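PDB 2I9C: DUF2019 domain-containing protein from Rhodopseudomonas palustris, which is of unknown function but folds as a small all-helical domain assigned to the TPR clan. Local coordinates for residues R39-G42 against V43-E46; R74-A77 against A78-T81. All coordinates share one frame; numbering follows the deposited sequence.

Contact 1: residues R39-G42 against V43-E46; sequences RLFG and VMAE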
loop_
_atom_site.group_PDB
_atom_site.type_symbol
_atom_site.label_atom_id
_atom_site.label_comp_id
_atom_site.label_asym_id
_atom_site.label_seq_id
_atom_site.Cartn_x
_atom_site.Cartn_y
_atom_site.Cartn_z
ATOM N N ARG A 39 8.916 8.863 -7.404
ATOM C CA ARG A 39 8.663 8.102 -8.630
ATOM C C ARG A 39 8.187 6.684 -8.326
ATOM O O ARG A 39 7.262 6.205 -8.953
ATOM C CB ARG A 39 9.854 8.111 -9.574
ATOM C CG ARG A 39 10.228 9.506 -10.058
ATOM C CD ARG A 39 11.110 9.452 -11.302
ATOM N NE ARG A 39 11.207 10.757 -11.898
ATOM C CZ ARG A 39 10.333 11.239 -12.778
ATOM N NH1 ARG A 39 9.284 10.514 -13.147
ATOM N NH2 ARG A 39 10.476 12.447 -13.242
ATOM N N LEU A 40 8.819 6.018 -7.366
ATOM C CA LEU A 40 8.349 4.714 -6.878
ATOM C C LEU A 40 6.924 4.748 -6.338
ATOM O O LEU A 40 6.148 3.803 -6.553
ATOM C CB LEU A 40 9.319 4.185 -5.824
ATOM C CG LEU A 40 10.701 3.821 -6.366
ATOM C CD1 LEU A 40 11.596 3.664 -5.170
ATOM C CD2 LEU A 40 10.687 2.558 -7.208
ATOM N N PHE A 41 6.562 5.832 -5.656
ATOM C CA PHE A 41 5.174 6.002 -5.220
ATOM C C PHE A 41 4.201 6.052 -6.393
ATOM O O PHE A 41 3.174 5.376 -6.352
ATOM C CB PHE A 41 4.988 7.250 -4.324
ATOM C CG PHE A 41 3.618 7.339 -3.687
ATOM C CD1 PHE A 41 3.366 6.686 -2.474
ATOM C CD2 PHE A 41 2.577 8.024 -4.310
ATOM C CE1 PHE A 41 2.100 6.749 -1.880
ATOM C CE2 PHE A 41 1.301 8.098 -3.728
ATOM C CZ PHE A 41 1.068 7.453 -2.495
ATOM N N GLY A 42 4.511 6.869 -7.418
ATOM C CA GLY A 42 3.696 6.926 -8.649
ATOM C C GLY A 42 3.536 5.557 -9.313
ATOM O O GLY A 42 2.433 5.178 -9.734
ATOM N N VAL A 43 4.630 4.819 -9.430
ATOM C CA VAL A 43 4.560 3.461 -9.995
ATOM C C VAL A 43 3.610 2.575 -9.191
ATOM O O VAL A 43 2.762 1.851 -9.765
ATOM C CB VAL A 43 5.962 2.796 -10.099
ATOM C CG1 VAL A 43 5.821 1.382 -10.597
ATOM C CG2 VAL A 43 6.819 3.566 -11.083
HETATM N N MSE A 44 3.764 2.617 -7.859
HETATM C CA MSE A 44 2.932 1.838 -6.972
HETATM C C MSE A 44 1.451 2.134 -7.193
HETATM O O MSE A 44 0.633 1.211 -7.244
HETATM C CB MSE A 44 3.307 2.152 -5.507
HETATM C CG MSE A 44 2.579 1.254 -4.477
HETATM SE SE MSE A 44 2.303 2.298 -2.808
HETATM C CE MSE A 44 1.205 3.668 -3.448
ATOM N N ALA A 45 1.117 3.427 -7.258
ATOM C CA ALA A 45 -0.252 3.896 -7.500
ATOM C C ALA A 45 -0.815 3.418 -8.817
ATOM O O ALA A 45 -1.992 3.026 -8.887
ATOM C CB ALA A 45 -0.328 5.481 -7.433
ATOM N N GLU A 46 0.006 3.467 -9.875
ATOM C CA GLU A 46 -0.385 2.882 -11.153
ATOM C C GLU A 46 -0.689 1.401 -11.061
ATOM O O GLU A 46 -1.662 0.920 -11.653
ATOM C CB GLU A 46 0.687 3.097 -12.201
ATOM C CG GLU A 46 0.865 4.558 -12.463
ATOM C CD GLU A 46 1.778 4.807 -13.604
ATOM O OE1 GLU A 46 1.462 4.278 -14.690
ATOM O OE2 GLU A 46 2.796 5.518 -13.412
#
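A Met-aromatic contact one turn apart on helix 34-53 joins Phe41 to Met44, which is modelled as selenomethionine. The terminal methyl does the touching: Met44 CE lies over one face of the Phe41 ring, 3.9 Å from its centroid and 24° off the normal, a CH-pi contact displaced toward the rim, where CE comes within 3.6 Å of Phe41 CE1. The selenium stands farther out and obliquely, Met44 SE being 5.1 Å from the same centroid. Both side chains leave the helix with CG anti to the backbone N (chi1 -171° for Phe41, -174° for Met44); bends at chi2 and chi3 of Met44 then turn its methyl back onto the ring. Beneath them the backbone is regular alpha-helix, with i to i+4 bonds such as Met44 N to Leu40 O and Ala45 N to Phe41 O, both 3.0 Å. On another flank Val43 CG2 rests 3.4 Å from Arg39 O, and Glu46 CG packs 3.2 Å from Gly42 O. The carboxylate of Glu46 turns to the N-terminal segment, where its two oxygens accept hydrogen bonds from the backbone N of Lys3 and of Leu4. Met44 also packs against Phe18, Thr22 and Gln25 of helix 11-30, while Phe41 and Met44 both meet Gln76 of helix 71-79, so the pair lies where these three helices come together.

Contact 2: residues R74-A77 against A78-T81; sequences RLQA and AKLT. With ACT (acetate ion), chain B.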
loop_
_atom_site.group_PDB
_atom_site.type_symbol
_atom_site.label_atom_id
_atom_site.label_comp_id
_atom_site.label_asym_id
_atom_site.label_seq_id
_atom_site.Cartn_x
_atom_site.Cartn_y
_atom_site.Cartn_z
ATOM N N ARG A 74 3.812 -3.480 4.030
ATOM C CA ARG A 74 2.632 -3.780 4.817
ATOM C C ARG A 74 1.699 -2.574 4.909
ATOM O O ARG A 74 0.479 -2.741 4.795
ATOM C CB ARG A 74 3.039 -4.232 6.228
ATOM C CG ARG A 74 3.781 -5.580 6.244
ATOM C CD ARG A 74 3.928 -6.107 7.694
ATOM N NE ARG A 74 4.611 -7.414 7.699
ATOM C CZ ARG A 74 4.626 -8.270 8.710
ATOM N NH1 ARG A 74 3.986 -8.004 9.835
ATOM N NH2 ARG A 74 5.288 -9.426 8.598
ATOM N N LEU A 75 2.275 -1.392 5.185
ATOM C CA LEU A 75 1.521 -0.132 5.299
ATOM C C LEU A 75 0.761 0.193 4.020
ATOM O O LEU A 75 -0.442 0.463 4.021
ATOM C CB LEU A 75 2.452 1.063 5.639
ATOM C CG LEU A 75 1.797 2.459 5.578
ATOM C CD1 LEU A 75 0.793 2.648 6.676
ATOM C CD2 LEU A 75 2.923 3.493 5.732
ATOM N N GLN A 76 1.473 0.173 2.912
ATOM C CA GLN A 76 0.878 0.545 1.646
ATOM C C GLN A 76 -0.183 -0.460 1.213
ATOM O O GLN A 76 -1.185 -0.079 0.661
ATOM C CB GLN A 76 1.950 0.731 0.564
ATOM C CG GLN A 76 2.769 2.037 0.766
ATOM C CD GLN A 76 1.881 3.234 1.024
ATOM O OE1 GLN A 76 1.024 3.555 0.218
ATOM N NE2 GLN A 76 2.082 3.896 2.159
ATOM N N ALA A 77 0.073 -1.736 1.461
ATOM C CA ALA A 77 -0.891 -2.793 1.134
ATOM C C ALA A 77 -2.189 -2.635 1.957
ATOM O O ALA A 77 -3.286 -2.778 1.410
ATOM C CB ALA A 77 -0.269 -4.227 1.347
ATOM N N ALA A 78 -2.059 -2.287 3.232
ATOM C CA ALA A 78 -3.214 -2.065 4.075
ATOM C C ALA A 78 -3.944 -0.797 3.666
ATOM O O ALA A 78 -5.177 -0.779 3.560
ATOM C CB ALA A 78 -2.803 -2.018 5.559
ATOM N N LYS A 79 -3.200 0.275 3.388
ATOM C CA LYS A 79 -3.870 1.505 2.902
ATOM C C LYS A 79 -4.657 1.291 1.612
ATOM O O LYS A 79 -5.752 1.796 1.463
ATOM C CB LYS A 79 -2.878 2.663 2.724
ATOM C CG LYS A 79 -2.451 3.265 4.047
ATOM C CD LYS A 79 -1.259 4.168 3.939
ATOM C CE LYS A 79 -1.572 5.516 3.336
ATOM N NZ LYS A 79 -0.242 6.235 3.116
ATOM N N LEU A 80 -4.112 0.513 0.703
ATOM C CA LEU A 80 -4.732 0.320 -0.622
ATOM C C LEU A 80 -5.760 -0.812 -0.658
ATOM O O LEU A 80 -6.374 -1.071 -1.706
ATOM C CB LEU A 80 -3.633 0.067 -1.697
ATOM C CG LEU A 80 -2.895 1.367 -2.088
ATOM C CD1 LEU A 80 -1.637 1.104 -2.926
ATOM C CD2 LEU A 80 -3.831 2.253 -2.872
ATOM N N THR A 81 -5.947 -1.506 0.464
ATOM C CA THR A 81 -7.021 -2.493 0.532
ATOM C C THR A 81 -8.171 -2.084 1.448
ATOM O O THR A 81 -9.085 -2.893 1.682
ATOM C CB THR A 81 -6.509 -3.907 0.904
ATOM O OG1 THR A 81 -5.738 -3.866 2.112
ATOM C CG2 THR A 81 -5.634 -4.454 -0.185
HETATM C C ACT B . 2.961 -5.502 12.020
HETATM O O ACT B . 2.608 -5.504 10.782
HETATM O OXT ACT B . 3.143 -6.561 12.836
HETATM C CH3 ACT B . 3.088 -4.141 12.464
#
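Lys79 folds its aliphatic chain against the preceding turn of helix 71-79, near the C-terminal end of this alpha-helix: its CD lies 3.7 Å from Leu75 CD1, the two side chains crossing at a slant. Beyond CD the chain bends at chi3 (75°), and the ammonium finds its partner in Asp107, with which Lys79 NZ forms a salt bridge. The backbone still runs i to i+4, with Lys79 N 2.8 Å from Leu75 O and a more bent bond, 148° at the hydrogen, from Leu80 N to Gln76 O. At the start of 74-77, Arg74 reaches out as an extended chain. Its NE is hydrogen-bonded to Tyr68 O, which helps to fix the guanidinium, and its NH1 donates to O of an acetate 3.0 Å away, lying at the edge of the group, in its plane. Gln92 of helix 86-99 binds the same acetate, probably picked up from the crystallisation liquor. Farther out, Ala78 packs on Gln92 and Leu93 of helix 86-99, and Thr81 on Leu62, Leu63 and Phe66. At the end of 78-81, the side chain of the buried Thr81 supplies a hydrogen bond: chi1 of 54° sets OG1 between the backbone N and the carbonyl carbon, from where it donates to Ala77 O at 2.8 Å.

Contacts 1 and 2 are successive in the chain, on helices 34-53 and 71-79, and their centres lie about 13 Å apart. They meet through side chains: Met44 CE of contact 1 is 3.9 Å from Leu80 CD1 of contact 2. The selenomethionine methyl is thus shared between the Phe41 ring and Leu80. In one of the two conformers of Gln76, its OE1 also lies 3.5 Å from Met44 SE and 4.0 Å from Phe41 CE1. Phe18 of helix 11-30 borders both, touching Met44, Gln76 and Leu80. The acetate belongs to contact 2 alone, held by Arg74 and Gln92 at the side facing helix 86-99.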